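PDB 1ZOI: esterase from Pseudomonas putida, which probably hydrolyses carboxylic esters stereoselectively, serving in the synthesis of D-beta-acetylthioisobutyric acid. Local coordinates for residues D78-V83 / A108-D113. Numbering follows the deposited sequence.
Unlike the reference sequence in segment 108-113: Glu112 (reference Ala).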
ATOM      1  N   ASP A  78       5.797  19.935  12.378  1.00 13.90           N
ATOM      2  CA  ASP A  78       6.296  18.907  11.476  1.00 14.70           C
ATOM      3  C   ASP A  78       6.651  19.563  10.143  1.00 13.89           C
ATOM      4  O   ASP A  78       7.628  19.192   9.498  1.00 13.51           O
ATOM      5  CB  ASP A  78       5.256  17.802  11.273  1.00 15.16           C
ATOM      6  CG  ASP A  78       5.022  16.980  12.533  1.00 17.06           C
ATOM      7  OD1 ASP A  78       5.875  17.019  13.448  1.00 15.21           O
ATOM      8  OD2 ASP A  78       3.987  16.284  12.605  1.00 16.19           O
ATOM      9  N   VAL A  79       5.854  20.547   9.730  1.00 12.80           N
ATOM     10  CA  VAL A  79       6.129  21.255   8.484  1.00 12.02           C
ATOM     11  C   VAL A  79       7.495  21.926   8.637  1.00 11.35           C
ATOM     12  O   VAL A  79       8.335  21.878   7.738  1.00 11.47           O
ATOM     13  CB  VAL A  79       5.066  22.343   8.198  1.00 10.74           C
ATOM     14  CG1 VAL A  79       5.473  23.161   6.974  1.00 11.99           C
ATOM     15  CG2 VAL A  79       3.707  21.696   7.950  1.00 13.05           C
ATOM     16  N   ALA A  80       7.712  22.542   9.793  1.00 12.30           N
ATOM     17  CA  ALA A  80       8.973  23.216  10.066  1.00 12.58           C
ATOM     18  C   ALA A  80      10.155  22.265   9.920  1.00 13.64           C
ATOM     19  O   ALA A  80      11.199  22.645   9.396  1.00 12.62           O
ATOM     20  CB  ALA A  80       8.953  23.822  11.473  1.00 15.98           C
ATOM     21  N   ALA A  81       9.996  21.024  10.375  1.00 12.61           N
ATOM     22  CA  ALA A  81      11.082  20.051  10.270  1.00 13.12           C
ATOM     23  C   ALA A  81      11.395  19.737   8.806  1.00 12.59           C
ATOM     24  O   ALA A  81      12.561  19.597   8.414  1.00 12.74           O
ATOM     25  CB  ALA A  81      10.715  18.772  11.023  1.00 11.15           C
ATOM     26  N   VAL A  82      10.348  19.629   7.991  1.00 11.43           N
ATOM     27  CA  VAL A  82      10.523  19.341   6.576  1.00 11.13           C
ATOM     28  C   VAL A  82      11.242  20.500   5.893  1.00 11.59           C
ATOM     29  O   VAL A  82      12.215  20.301   5.161  1.00 11.72           O
ATOM     30  CB  VAL A  82       9.156  19.099   5.884  1.00 10.85           C
ATOM     31  CG1 VAL A  82       9.340  18.996   4.375  1.00 10.64           C
ATOM     32  CG2 VAL A  82       8.536  17.808   6.413  1.00 10.40           C
ATOM     33  N   VAL A  83      10.769  21.713   6.149  1.00 11.38           N
ATOM     34  CA  VAL A  83      11.363  22.907   5.559  1.00 12.67           C
ATOM     35  C   VAL A  83      12.845  23.063   5.912  1.00 13.50           C
ATOM     36  O   VAL A  83      13.666  23.347   5.038  1.00 13.78           O
ATOM     37  CB  VAL A  83      10.600  24.174   6.003  1.00 13.39           C
ATOM     38  CG1 VAL A  83      11.322  25.418   5.509  1.00 14.50           C
ATOM     39  CG2 VAL A  83       9.183  24.144   5.456  1.00 13.60           C
ATOM     40  N   ALA A 108       1.965  31.043  10.999  1.00 16.96           N
ATOM     41  CA  ALA A 108       1.744  31.781  12.230  1.00 18.87           C
ATOM     42  C   ALA A 108       2.766  31.455  13.324  1.00 18.55           C
ATOM     43  O   ALA A 108       3.336  32.366  13.920  1.00 18.35           O
ATOM     44  CB  ALA A 108       0.327  31.527  12.734  1.00 14.63           C
ATOM     45  N   ARG A 109       3.016  30.178  13.609  1.00 17.66           N
ATOM     46  CA  ARG A 109       3.992  29.892  14.660  1.00 18.79           C
ATOM     47  C   ARG A 109       5.437  29.765  14.189  1.00 19.66           C
ATOM     48  O   ARG A 109       6.345  29.607  15.004  1.00 18.75           O
ATOM     49  CB  ARG A 109       3.582  28.673  15.509  1.00 26.36           C
ATOM     50  CG  ARG A 109       3.281  27.382  14.790  1.00 27.01           C
ATOM     51  CD  ARG A 109       2.628  26.384  15.767  1.00 24.51           C
ATOM     52  NE  ARG A 109       3.583  25.680  16.629  1.00 24.42           N
ATOM     53  CZ  ARG A 109       3.463  25.555  17.950  1.00 25.10           C
ATOM     54  NH1 ARG A 109       2.431  26.095  18.588  1.00 24.73           N
ATOM     55  NH2 ARG A 109       4.364  24.864  18.638  1.00 25.07           N
ATOM     56  N   HIS A 110       5.656  29.863  12.881  1.00 16.78           N
ATOM     57  CA  HIS A 110       7.008  29.789  12.337  1.00 18.00           C
ATOM     58  C   HIS A 110       7.300  30.976  11.421  1.00 18.75           C
ATOM     59  O   HIS A 110       7.604  30.809  10.241  1.00 17.52           O
ATOM     60  CB  HIS A 110       7.203  28.471  11.587  1.00 24.18           C
ATOM     61  CG  HIS A 110       7.277  27.283  12.492  1.00 24.60           C
ATOM     62  ND1 HIS A 110       8.374  27.016  13.282  1.00 25.10           N
ATOM     63  CD2 HIS A 110       6.364  26.326  12.781  1.00 24.61           C
ATOM     64  CE1 HIS A 110       8.133  25.948  14.020  1.00 25.17           C
ATOM     65  NE2 HIS A 110       6.920  25.511  13.737  1.00 23.90           N
ATOM     66  N   PRO A 111       7.219  32.198  11.969  1.00 25.43           N
ATOM     67  CA  PRO A 111       7.467  33.429  11.216  1.00 25.42           C
ATOM     68  C   PRO A 111       8.888  33.570  10.674  1.00 25.22           C
ATOM     69  O   PRO A 111       9.115  34.327   9.730  1.00 24.95           O
ATOM     70  CB  PRO A 111       7.119  34.519  12.226  1.00 35.99           C
ATOM     71  CG  PRO A 111       7.535  33.904  13.517  1.00 37.93           C
ATOM     72  CD  PRO A 111       6.980  32.501  13.392  1.00 35.99           C
ATOM     73  N   GLU A 112       9.838  32.850  11.267  1.00 22.92           N
ATOM     74  CA  GLU A 112      11.227  32.917  10.818  1.00 23.68           C
ATOM     75  C   GLU A 112      11.332  32.538   9.344  1.00 21.52           C
ATOM     76  O   GLU A 112      12.257  32.964   8.649  1.00 21.29           O
ATOM     77  CB  GLU A 112      12.123  31.996  11.657  1.00 30.22           C
ATOM     78  CG  GLU A 112      11.794  30.512  11.568  1.00 37.42           C
ATOM     79  CD  GLU A 112      10.601  30.112  12.418  1.00 41.65           C
ATOM     80  OE1 GLU A 112      10.212  28.925  12.366  1.00 42.83           O
ATOM     81  OE2 GLU A 112      10.058  30.975  13.140  1.00 44.78           O
ATOM     82  N   ASP A 113      10.387  31.730   8.873  1.00 16.44           N
ATOM     83  CA  ASP A 113      10.362  31.319   7.471  1.00 14.79           C
ATOM     84  C   ASP A 113       9.429  32.289   6.765  1.00 15.33           C
ATOM     85  O   ASP A 113       8.212  32.233   6.937  1.00 15.48           O
ATOM     86  CB  ASP A 113       9.835  29.884   7.337  1.00 15.74           C
ATOM     87  CG  ASP A 113       9.720  29.432   5.887  1.00 16.95           C
ATOM     88  OD1 ASP A 113       9.252  28.298   5.647  1.00 17.79           O
ATOM     89  OD2 ASP A 113      10.096  30.209   4.984  1.00 17.37           O
TER
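Ala80 sets its methyl against one face of the His110 imidazole, a CH-pi contact with CB 3.5 Å from the ring centroid and 15° off the normal. The methyl is shifted toward the rim, and His110 CE1 is the ring atom nearest to Ala80 CB, at 3.4 Å. With CG anti to the carbonyl carbon of His110 (chi1 -71°), the ring swings out toward helix 72-86.

Hydrogen bonds at two ring nitrogens fix how that ring is turned. ND1 of His110 donates to OE1 of Glu112 at 2.8 Å; the acceptor lies nearly in the ring plane and receives the bond on its syn lone pair, though the N-H...O angle of 144° is some way from straight. NE2 is hydrogen-bonded to OD1 of Asp77, about one helical turn before Ala80, a polar link to helix 72-86 beside the methyl contact. Carboxylates at both nitrogens would be expected to favour a protonated imidazole.

In this alpha/beta hydrolase fold the contact joins helix 72-86 to the type I turn 110-113, which follows helix 98-109 and leads toward strand 118-121. The turn is closed by Asp113 N to His110 O, 3.2 Å.

Deeper in, Val83 meets Asp113 from the opposite direction, CG1 lying 3.5 Å from OD1. This is van der Waals contact alone: OD1 is hydrogen-bonded to the Tyr106 hydroxyl and OD2 to the Gly90 backbone N, so both buried carboxylate oxygens have polar partners.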